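Long-range contacts in alpha-catenin-like protein hmp-1 (Caenorhabditis elegans, PDB 5XA5), which binds cadherin, beta-catenin and actin filaments at cell junctions and is required for cell migration and shape changes during body enclosure and elongation: residues 55-59 / 102-106; 88-93 / 137-141; 95-100 / 129-134. All blocks are in the same frame, centred on the assembly; numbering follows the deposited sequence.

From the N terminus, helix 51-74 supplies residues 55-59 first, and contact 1 closes the loop that brings 102-106 of helix 83-112 back alongside them. Earlier on that second helix lie 88-93 and 95-100, which pair with 137-141 and 129-134 of helix 117-165 in contacts 2 and 3. Both pairings join the same two antiparallel helices, so contact 3 nests within contact 2, and their segments adjoin in sequence. Contact 1 crosses both, since 102-106 precedes 129-134 and 137-141; helix 83-112, used by all three, ties helix 51-74 to helix 117-165. Contacts 1 and 3 also touch directly, Met103 CG lying 3.9 Å from Leu130 CD2.

Contact 1: residues 55-59 / 102-106; sequences VATLD and VMIQT
Leu58 reaches from helix 51-74 onto Met103 and Ile104 of helix 83-112, and apolar packing makes up most of this contact. One branch of the leucine does the main work: CD2 comes to 3.6 Å from Met103 CG and to 3.9 Å from Ile104 CG1. Its CG is anti to the backbone N (chi1 169°), which carries the methyls across to the facing helix, where the leucine meets the methionine chain at roughly a right angle. Met103 uses its CG for this touch, before the chain bends at chi2 and chi3. One turn earlier, Val55 adds a methyl-to-methyl contact, CG1 against Ile104 CG2 at 3.9 Å. Ile104 therefore spreads its branches over three residues: CG2 on Val55, CG1 on Leu58 and CD1 on Asp59.

The Asp59 contact is of a different kind. Its OD1 lies 3.3 Å from Ile104 CD1, so a carboxylate oxygen rests against a methyl that is no hydrogen-bond donor to it, while the same methyl also packs near Asp59 CA. The aspartate marks the exposed border of an otherwise buried patch.

Between residues 55-59 and 102-106 the contact is made without hydrogen bonds. Within the second helix, Thr106 OG1 donates back to Val102 O at 2.9 Å, and that carbonyl also receives Thr106 N. The hydroxyl has a second hydrogen-bond partner in Ser126 of helix 117-165.

The short axes run almost exactly antiparallel, at 176° and 10.0 Å, as neighbours in the helical bundle of this N-terminal vinculin-family region. Met103 continues onto Ser126 and Leu130 of helix 117-165, while a chain of another protein packs on Val55, Leu58 and Met103, consistent with the beta-catenin binding of the whole protein.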
loop_
_atom_site.group_PDB
_atom_site.type_symbol
_atom_site.label_atom_id
_atom_site.label_comp_id
_atom_site.label_asym_id
_atom_site.label_seq_id
_atom_site.Cartn_x
_atom_site.Cartn_y
_atom_site.Cartn_z
ATOM N N VAL A 55 -21.540 14.478 16.482
ATOM C CA VAL A 55 -21.899 13.140 16.044
ATOM C C VAL A 55 -22.163 13.147 14.537
ATOM O O VAL A 55 -21.762 12.222 13.826
ATOM C CB VAL A 55 -23.136 12.618 16.802
ATOM C CG1 VAL A 55 -23.565 11.252 16.281
ATOM C CG2 VAL A 55 -22.864 12.569 18.305
ATOM N N ALA A 56 -22.828 14.194 14.049
ATOM C CA ALA A 56 -23.124 14.303 12.620
ATOM C C ALA A 56 -21.844 14.314 11.791
ATOM O O ALA A 56 -21.746 13.629 10.769
ATOM C CB ALA A 56 -23.955 15.553 12.333
ATOM N N THR A 57 -20.867 15.098 12.231
ATOM C CA THR A 57 -19.584 15.151 11.542
ATOM C C THR A 57 -18.918 13.786 11.530
ATOM O O THR A 57 -18.411 13.346 10.500
ATOM C CB THR A 57 -18.642 16.166 12.192
ATOM O OG1 THR A 57 -19.232 17.471 12.129
ATOM C CG2 THR A 57 -17.288 16.171 11.495
ATOM N N LEU A 58 -18.922 13.123 12.681
ATOM C CA LEU A 58 -18.345 11.788 12.800
ATOM C C LEU A 58 -19.029 10.826 11.831
ATOM O O LEU A 58 -18.372 10.075 11.110
ATOM C CB LEU A 58 -18.471 11.279 14.235
ATOM C CG LEU A 58 -18.153 9.804 14.474
ATOM C CD1 LEU A 58 -16.682 9.539 14.241
ATOM C CD2 LEU A 58 -18.595 9.376 15.874
ATOM N N ASP A 59 -20.355 10.881 11.800
ATOM C CA ASP A 59 -21.143 10.019 10.925
ATOM C C ASP A 59 -20.765 10.233 9.459
ATOM O O ASP A 59 -20.549 9.272 8.717
ATOM C CB ASP A 59 -22.641 10.280 11.150
ATOM C CG ASP A 59 -23.525 9.360 10.339
ATOM O OD1 ASP A 59 -23.110 8.220 10.055
ATOM O OD2 ASP A 59 -24.654 9.767 10.006
ATOM N N VAL A 102 -20.550 1.518 16.198
ATOM C CA VAL A 102 -20.442 1.537 17.657
ATOM C C VAL A 102 -19.959 2.896 18.159
ATOM O O VAL A 102 -20.443 3.396 19.176
ATOM C CB VAL A 102 -19.493 0.437 18.180
ATOM C CG1 VAL A 102 -19.272 0.592 19.684
ATOM C CG2 VAL A 102 -20.051 -0.941 17.864
ATOM N N MET A 103 -19.018 3.506 17.443
ATOM C CA MET A 103 -18.524 4.823 17.832
ATOM C C MET A 103 -19.630 5.878 17.759
ATOM O O MET A 103 -19.746 6.731 18.645
ATOM C CB MET A 103 -17.343 5.241 16.950
ATOM C CG MET A 103 -16.784 6.616 17.255
ATOM S SD MET A 103 -15.869 6.674 18.797
ATOM C CE MET A 103 -17.014 7.529 19.874
ATOM N N ILE A 104 -20.442 5.822 16.708
ATOM C CA ILE A 104 -21.524 6.791 16.537
ATOM C C ILE A 104 -22.568 6.636 17.642
ATOM O O ILE A 104 -23.090 7.630 18.158
ATOM C CB ILE A 104 -22.190 6.655 15.150
ATOM C CG1 ILE A 104 -21.210 7.099 14.061
ATOM C CG2 ILE A 104 -23.467 7.493 15.075
ATOM C CD1 ILE A 104 -21.667 6.791 12.648
ATOM N N GLN A 105 -22.851 5.395 18.026
ATOM C CA GLN A 105 -23.805 5.144 19.106
ATOM C C GLN A 105 -23.285 5.560 20.480
ATOM O O GLN A 105 -23.952 6.309 21.200
ATOM C CB GLN A 105 -24.199 3.666 19.138
ATOM C CG GLN A 105 -25.465 3.337 18.361
ATOM C CD GLN A 105 -26.689 4.069 18.891
ATOM O OE1 GLN A 105 -26.778 4.378 20.081
ATOM N NE2 GLN A 105 -27.639 4.350 18.006
ATOM N N THR A 106 -22.101 5.074 20.852
ATOM C CA THR A 106 -21.564 5.375 22.177
ATOM C C THR A 106 -21.174 6.834 22.250
ATOM O O THR A 106 -21.241 7.456 23.309
ATOM C CB THR A 106 -20.335 4.528 22.526
ATOM O OG1 THR A 106 -19.334 4.695 21.517
ATOM C CG2 THR A 106 -20.715 3.057 22.621
#

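Contact 2: residues 88-93 / 137-141; sequences LLHEAL and FLILA
The antiparallel pairing of helices 83-112 and 117-165 is carried here by Phe137 and Leu140, which reach across to Leu88, Leu89, Ala92 and Leu93. With chi1 at 178° the Phe137 ring is extended away from its own N toward helix 83-112. The ring meets its neighbours in two ways. Over one face, Leu93 CD1 makes a CH-pi contact 4.2 Å from the ring centroid, set off toward the rim, and the two side chains lie side by side, pointing the same way. At the edge, Leu89 O lies in the ring plane, 3.6 Å from CE1, where a weakly positive C-H edge would probably suit a carbonyl oxygen that already accepts Leu93 N. Ala92 CB also sits near that plane, 3.8 Å from Phe137 CD1.

In this helical bundle of the vinculin family, the small Ala92 faces Phe137, their CA atoms 5.4 Å apart. The axes stand 9.6 Å apart at 166°. One turn further along helix 117-165, Leu140 drives its CD2 branch against the backbone of the partner helix, 3.3 Å from Leu88 O, with Leu88 CB and Ala92 CB also touching that methyl. Leu89 slants across Leu140, its CD2 4.1 Å from Leu140 CG, and meets Phe137 CE1 at about a right angle to the phenylalanine side chain. Helix 51-74 backs this layer, with Ile73 against Leu89 and Phe65 and Ser70 against Leu93. A chain of another protein packs on Leu89, Phe137 and Ala141.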
loop_
_atom_site.group_PDB
_atom_site.type_symbol
_atom_site.label_atom_id
_atom_site.label_comp_id
_atom_site.label_asym_id
_atom_site.label_seq_id
_atom_site.Cartn_x
_atom_site.Cartn_y
_atom_site.Cartn_z
ATOM N N LEU A 88 -10.200 -9.570 1.392
ATOM C CA LEU A 88 -9.640 -9.108 2.655
ATOM C C LEU A 88 -9.886 -7.617 2.828
ATOM O O LEU A 88 -10.211 -7.156 3.924
ATOM C CB LEU A 88 -8.143 -9.409 2.732
ATOM C CG LEU A 88 -7.780 -10.847 3.096
ATOM C CD1 LEU A 88 -6.345 -11.143 2.703
ATOM C CD2 LEU A 88 -7.992 -11.083 4.581
ATOM N N LEU A 89 -9.732 -6.873 1.736
ATOM C CA LEU A 89 -9.917 -5.424 1.754
ATOM C C LEU A 89 -11.343 -5.063 2.118
ATOM O O LEU A 89 -11.572 -4.156 2.909
ATOM C CB LEU A 89 -9.560 -4.811 0.399
ATOM C CG LEU A 89 -8.066 -4.616 0.154
ATOM C CD1 LEU A 89 -7.768 -4.409 -1.323
ATOM C CD2 LEU A 89 -7.583 -3.435 0.956
ATOM N N HIS A 90 -12.302 -5.780 1.539
ATOM C CA HIS A 90 -13.697 -5.522 1.842
ATOM C C HIS A 90 -14.003 -5.882 3.296
ATOM O O HIS A 90 -14.732 -5.166 3.981
ATOM C CB HIS A 90 -14.605 -6.289 0.872
ATOM C CG HIS A 90 -14.787 -5.596 -0.443
ATOM N ND1 HIS A 90 -14.821 -6.268 -1.647
ATOM C CD2 HIS A 90 -14.941 -4.284 -0.741
ATOM C CE1 HIS A 90 -14.988 -5.400 -2.628
ATOM N NE2 HIS A 90 -15.064 -4.189 -2.106
ATOM N N GLU A 91 -13.415 -6.981 3.765
ATOM C CA GLU A 91 -13.561 -7.408 5.154
ATOM C C GLU A 91 -13.019 -6.356 6.120
ATOM O O GLU A 91 -13.644 -6.036 7.130
ATOM C CB GLU A 91 -12.834 -8.732 5.379
ATOM C CG GLU A 91 -13.154 -9.412 6.699
ATOM C CD GLU A 91 -12.407 -10.721 6.873
ATOM O OE1 GLU A 91 -11.484 -10.990 6.076
ATOM O OE2 GLU A 91 -12.745 -11.482 7.806
ATOM N N ALA A 92 -11.844 -5.829 5.806
ATOM C CA ALA A 92 -11.213 -4.825 6.661
ATOM C C ALA A 92 -11.990 -3.521 6.644
ATOM O O ALA A 92 -12.089 -2.836 7.660
ATOM C CB ALA A 92 -9.775 -4.584 6.229
ATOM N N LEU A 93 -12.529 -3.168 5.482
ATOM C CA LEU A 93 -13.353 -1.970 5.379
ATOM C C LEU A 93 -14.640 -2.156 6.178
ATOM O O LEU A 93 -15.157 -1.208 6.768
ATOM C CB LEU A 93 -13.675 -1.651 3.919
ATOM C CG LEU A 93 -14.200 -0.243 3.631
ATOM C CD1 LEU A 93 -13.204 0.820 4.114
ATOM C CD2 LEU A 93 -14.503 -0.073 2.155
ATOM N N PHE A 137 -6.807 -1.422 8.306
ATOM C CA PHE A 137 -7.176 -1.288 6.900
ATOM C C PHE A 137 -6.022 -0.708 6.088
ATOM O O PHE A 137 -5.739 -1.171 4.989
ATOM C CB PHE A 137 -8.426 -0.413 6.710
ATOM C CG PHE A 137 -8.799 -0.225 5.260
ATOM C CD1 PHE A 137 -9.543 -1.185 4.607
ATOM C CD2 PHE A 137 -8.412 0.904 4.553
ATOM C CE1 PHE A 137 -9.886 -1.038 3.275
ATOM C CE2 PHE A 137 -8.763 1.060 3.212
ATOM C CZ PHE A 137 -9.494 0.081 2.580
ATOM N N LEU A 138 -5.356 0.303 6.629
ATOM C CA LEU A 138 -4.258 0.925 5.911
ATOM C C LEU A 138 -3.098 -0.041 5.748
ATOM O O LEU A 138 -2.415 -0.004 4.731
ATOM C CB LEU A 138 -3.776 2.194 6.617
ATOM C CG LEU A 138 -4.813 3.317 6.710
ATOM C CD1 LEU A 138 -4.232 4.483 7.465
ATOM C CD2 LEU A 138 -5.227 3.745 5.317
ATOM N N ILE A 139 -2.873 -0.888 6.754
ATOM C CA ILE A 139 -1.755 -1.833 6.714
ATOM C C ILE A 139 -2.020 -2.874 5.638
ATOM O O ILE A 139 -1.133 -3.230 4.852
ATOM C CB ILE A 139 -1.543 -2.524 8.073
ATOM C CG1 ILE A 139 -0.862 -1.565 9.051
ATOM C CG2 ILE A 139 -0.672 -3.759 7.927
ATOM C CD1 ILE A 139 -0.856 -2.062 10.482
ATOM N N LEU A 140 -3.257 -3.349 5.605
ATOM C CA LEU A 140 -3.667 -4.282 4.566
ATOM C C LEU A 140 -3.603 -3.613 3.191
ATOM O O LEU A 140 -3.162 -4.223 2.210
ATOM C CB LEU A 140 -5.079 -4.804 4.854
ATOM C CG LEU A 140 -5.638 -5.708 3.769
ATOM C CD1 LEU A 140 -4.748 -6.936 3.626
ATOM C CD2 LEU A 140 -7.067 -6.099 4.114
ATOM N N ALA A 141 -4.022 -2.351 3.116
ATOM C CA ALA A 141 -3.982 -1.612 1.856
ATOM C C ALA A 141 -2.566 -1.530 1.299
ATOM O O ALA A 141 -2.365 -1.655 0.093
ATOM C CB ALA A 141 -4.555 -0.207 2.026
#

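Contact 3: residues 95-100 / 129-134; sequences AVQDTG and NLLTAV
Asn129 opens the contact with its backbone, its O lying 3.9 Å from Thr99 CG2, where helices 83-112 and 117-165 run antiparallel in the bundle of this vinculin-family region, their axes 8.5 Å apart. Leu130 follows and fits closest. A chi1 of 168° sets CG beside the carbonyl carbon and brings CD1 to 3.3 Å from Thr99 OG1 and 3.6 Å from Val96 O; the same methyl reaches Gly100 N, and the CA atoms of Leu130 and Thr99 are 4.9 Å apart. One turn on, Ala133 places CB against the Thr99 hydroxyl and beside Ala95, while its carbonyl O meets Val96 CG2. Val134 closes the row with CG2 on Val96 CG1 at 4.1 Å, and both valines also touch Phe65 of helix 51-74. A valine in place of Thr99 has no hydroxyl, and Ala95 O would probably be left with the backbone N-H as its remaining donor within these two segments. As it stands, Thr99 OG1, wedged between backbone N and carbonyl carbon at chi1 52°, turns back to its own helix and donates to Ala95 O at 2.8 Å, 16° from the carbonyl plane, an oxygen that accepts Thr99 N too.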
loop_
_atom_site.group_PDB
_atom_site.type_symbol
_atom_site.label_atom_id
_atom_site.label_comp_id
_atom_site.label_asym_id
_atom_site.label_seq_id
_atom_site.Cartn_x
_atom_site.Cartn_y
_atom_site.Cartn_z
ATOM N N ALA A 95 -14.904 -3.804 8.886
ATOM C CA ALA A 95 -14.583 -3.629 10.298
ATOM C C ALA A 95 -14.602 -2.148 10.675
ATOM O O ALA A 95 -14.947 -1.796 11.805
ATOM C CB ALA A 95 -13.233 -4.251 10.622
ATOM N N VAL A 96 -14.241 -1.281 9.729
ATOM C CA VAL A 96 -14.352 0.160 9.941
ATOM C C VAL A 96 -15.823 0.577 10.019
ATOM O O VAL A 96 -16.210 1.360 10.890
ATOM C CB VAL A 96 -13.627 0.962 8.831
ATOM C CG1 VAL A 96 -13.859 2.455 8.999
ATOM C CG2 VAL A 96 -12.132 0.673 8.868
ATOM N N GLN A 97 -16.646 0.038 9.127
ATOM C CA GLN A 97 -18.073 0.340 9.146
ATOM C C GLN A 97 -18.701 -0.067 10.475
ATOM O O GLN A 97 -19.495 0.679 11.052
ATOM C CB GLN A 97 -18.776 -0.366 7.986
ATOM C CG GLN A 97 -20.278 -0.116 7.895
ATOM C CD GLN A 97 -20.882 -0.797 6.679
ATOM O OE1 GLN A 97 -20.695 -1.996 6.469
ATOM N NE2 GLN A 97 -21.584 -0.027 5.856
ATOM N N ASP A 98 -18.330 -1.248 10.961
ATOM C CA ASP A 98 -18.914 -1.783 12.186
ATOM C C ASP A 98 -18.458 -1.006 13.422
ATOM O O ASP A 98 -19.295 -0.533 14.194
ATOM C CB ASP A 98 -18.584 -3.272 12.339
ATOM C CG ASP A 98 -19.288 -4.142 11.294
ATOM O OD1 ASP A 98 -20.213 -3.644 10.615
ATOM O OD2 ASP A 98 -18.923 -5.331 11.164
ATOM N N THR A 99 -17.149 -0.859 13.612
ATOM C CA THR A 99 -16.643 -0.096 14.752
ATOM C C THR A 99 -17.108 1.346 14.651
ATOM O O THR A 99 -17.292 2.027 15.667
ATOM C CB THR A 99 -15.113 -0.114 14.843
ATOM O OG1 THR A 99 -14.562 0.291 13.584
ATOM C CG2 THR A 99 -14.621 -1.501 15.188
ATOM N N GLY A 100 -17.287 1.803 13.413
ATOM C CA GLY A 100 -17.782 3.141 13.158
ATOM C C GLY A 100 -19.185 3.292 13.709
ATOM O O GLY A 100 -19.527 4.313 14.313
ATOM N N ASN A 129 -11.054 1.478 19.282
ATOM C CA ASN A 129 -11.395 0.362 18.412
ATOM C C ASN A 129 -11.577 0.780 16.963
ATOM O O ASN A 129 -11.115 0.083 16.058
ATOM C CB ASN A 129 -12.656 -0.327 18.913
ATOM C CG ASN A 129 -12.418 -1.119 20.172
ATOM O OD1 ASN A 129 -11.280 -1.439 20.512
ATOM N ND2 ASN A 129 -13.492 -1.435 20.883
ATOM N N LEU A 130 -12.226 1.925 16.744
ATOM C CA LEU A 130 -12.482 2.412 15.387
ATOM C C LEU A 130 -11.196 2.823 14.686
ATOM O O LEU A 130 -10.965 2.447 13.538
ATOM C CB LEU A 130 -13.455 3.599 15.389
ATOM C CG LEU A 130 -13.596 4.384 14.069
ATOM C CD1 LEU A 130 -14.056 3.500 12.903
ATOM C CD2 LEU A 130 -14.534 5.578 14.240
ATOM N N LEU A 131 -10.366 3.601 15.367
ATOM C CA LEU A 131 -9.144 4.095 14.730
ATOM C C LEU A 131 -8.121 2.967 14.560
ATOM O O LEU A 131 -7.267 3.017 13.669
ATOM C CB LEU A 131 -8.550 5.268 15.530
ATOM C CG LEU A 131 -9.450 6.516 15.595
ATOM C CD1 LEU A 131 -8.707 7.677 16.228
ATOM C CD2 LEU A 131 -9.961 6.913 14.210
ATOM N N THR A 132 -8.224 1.937 15.393
ATOM C CA THR A 132 -7.395 0.742 15.232
ATOM C C THR A 132 -7.828 -0.036 13.988
ATOM O O THR A 132 -6.998 -0.608 13.261
ATOM C CB THR A 132 -7.480 -0.159 16.474
ATOM O OG1 THR A 132 -6.820 0.486 17.569
ATOM C CG2 THR A 132 -6.812 -1.500 16.215
ATOM N N ALA A 133 -9.138 -0.072 13.743
ATOM C CA ALA A 133 -9.662 -0.742 12.552
ATOM C C ALA A 133 -9.269 0.032 11.297
ATOM O O ALA A 133 -9.014 -0.557 10.245
ATOM C CB ALA A 133 -11.171 -0.899 12.639
ATOM N N VAL A 134 -9.204 1.355 11.410
ATOM C CA VAL A 134 -8.719 2.179 10.307
ATOM C C VAL A 134 -7.251 1.869 10.043
ATOM O O VAL A 134 -6.849 1.700 8.895
ATOM C CB VAL A 134 -8.908 3.689 10.598
ATOM C CG1 VAL A 134 -8.202 4.528 9.549
ATOM C CG2 VAL A 134 -10.392 4.002 10.652
#